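Local coordinates for thioesterase (Pseudomonas aeruginosa, PDB 2O5U) that probably hydrolyses fatty acyl-CoA thioesters, as a putative thioesterase of the 4-hydroxybenzoyl-CoA thioesterase family, at the interface of chains A and B. Sequence-based numbering; all coordinates share one arbitrary frame. Chains: chain A/B, Thioesterase.

The interface of chains A and B. Residues chain A 21, 23, 79-80; chain B 43, 46-47, 50.
Against one side of B:Thr43, B:Asn46, B:Thr47 and B:Ile50, successive turns of helix 34-53 of chain B, chain A sets two loop stretches: A:Thr21 with A:Trp23, which opens the 3-10 helix 23-25, and A:Phe79 with A:Pro80, joined by a cis peptide bond. The backbone N of A:Trp23 donates a nearly straight hydrogen bond (170° at H) to the hydroxyl OG1 of B:Thr43, 2.9 Å away. That hydroxyl lies anti to its own carbonyl carbon (chi1 -69°), which turns it toward the start of the 3-10 helix, while the methyl CG2 faces A:Phe79 and the carbonyl of A:Thr21. A:Trp23 lays the six-membered part of its indole over B:Asn46, its CE3 3.4 Å from CB; the side-chain amide leans over the same rim, its plane 31° from the ring plane, in a van der Waals contact. A:Phe79 is clamped within its own chain, CA of A:Trp23 over the centre of one face and CB of A:Pro80 over the other, which fixes the turn of the ring and points its far rim at the helix. There CE1 meets the hydroxyl OG1 of B:Thr47 at 3.5 Å, the two side chains crossing at about a right angle. On the other flank CE2 touches the methyl CD1 of B:Ile50 at 3.9 Å, and this methyl also packs against CG of the A:Pro80 ring at 4.0 Å. The B:Thr47 hydroxyl donates a hydrogen bond back to the carbonyl O of B:Thr43 one helical turn earlier, and water 1 links it to the carbonyl O of A:Thr21, 3.0 Å from the water. Repeated by the two-fold with the chains exchanged, the patch docks the loops of one subunit on the long helix of the other subunit's hotdog fold and may help hold together a pair of subunits in the deposited tetramer.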
# COMPACT_ATOMS: atom_id res chain seq x y z
N THR A 21 -5.47 -1.72 -12.28
CA THR A 21 -4.24 -1.20 -11.69
C THR A 21 -4.45 0.22 -11.11
O THR A 21 -5.37 0.96 -11.54
CB THR A 21 -3.07 -1.22 -12.68
OG1 THR A 21 -3.54 -0.60 -13.89
CG2 THR A 21 -2.63 -2.70 -12.94
N TRP A 23 -2.52 3.89 -9.44
CA TRP A 23 -1.37 4.81 -9.73
C TRP A 23 -0.11 4.29 -9.04
O TRP A 23 0.95 4.11 -9.69
CB TRP A 23 -1.66 6.22 -9.23
CG TRP A 23 -0.41 7.03 -9.22
CD1 TRP A 23 0.44 7.29 -8.16
CD2 TRP A 23 0.17 7.69 -10.38
NE1 TRP A 23 1.51 8.07 -8.60
CE2 TRP A 23 1.39 8.30 -9.95
CE3 TRP A 23 -0.20 7.77 -11.74
CZ2 TRP A 23 2.16 9.09 -10.80
CZ3 TRP A 23 0.60 8.54 -12.62
CH2 TRP A 23 1.78 9.17 -12.13
N PHE A 79 0.85 0.04 -14.37
CA PHE A 79 -0.32 0.91 -14.36
C PHE A 79 -0.15 1.87 -15.58
O PHE A 79 0.97 2.38 -15.81
CB PHE A 79 -0.43 1.71 -13.04
CG PHE A 79 -1.32 2.92 -13.14
CD1 PHE A 79 -2.70 2.82 -12.91
CD2 PHE A 79 -0.81 4.16 -13.53
CE1 PHE A 79 -3.52 3.91 -13.04
CE2 PHE A 79 -1.65 5.27 -13.65
CZ PHE A 79 -3.00 5.13 -13.42
N PRO A 80 -1.23 2.12 -16.35
CA PRO A 80 -2.62 1.73 -16.17
C PRO A 80 -3.04 0.52 -17.05
O PRO A 80 -4.22 0.41 -17.42
CB PRO A 80 -3.37 2.97 -16.65
CG PRO A 80 -2.48 3.49 -17.76
CD PRO A 80 -1.09 2.98 -17.55
N THR B 43 -5.62 7.53 -8.79
CA THR B 43 -5.74 6.55 -9.87
C THR B 43 -6.75 7.03 -10.90
O THR B 43 -6.52 6.89 -12.10
CB THR B 43 -6.21 5.24 -9.26
OG1 THR B 43 -5.15 4.71 -8.47
CG2 THR B 43 -6.65 4.21 -10.34
N ASN B 46 -5.30 10.21 -12.84
CA ASN B 46 -4.19 9.87 -13.76
C ASN B 46 -4.56 8.90 -14.87
O ASN B 46 -4.02 9.01 -15.97
CB ASN B 46 -2.93 9.41 -13.01
CG ASN B 46 -2.25 10.57 -12.33
OD1 ASN B 46 -1.69 11.43 -13.01
ND2 ASN B 46 -2.37 10.66 -10.98
N THR B 47 -5.43 7.93 -14.59
CA THR B 47 -5.99 7.08 -15.65
C THR B 47 -6.55 7.96 -16.78
O THR B 47 -6.24 7.76 -17.97
CB THR B 47 -7.10 6.20 -15.06
OG1 THR B 47 -6.49 5.38 -14.06
CG2 THR B 47 -7.78 5.34 -16.16
N ILE B 50 -3.90 10.04 -18.77
CA ILE B 50 -3.15 9.20 -19.71
C ILE B 50 -4.02 8.83 -20.89
O ILE B 50 -3.59 8.98 -22.04
CB ILE B 50 -2.55 7.94 -19.03
CG1 ILE B 50 -1.45 8.31 -18.03
CG2 ILE B 50 -2.07 6.95 -20.03
CD1 ILE B 50 -1.10 7.12 -16.99
O HOH W 1 -6.49 2.16 -14.00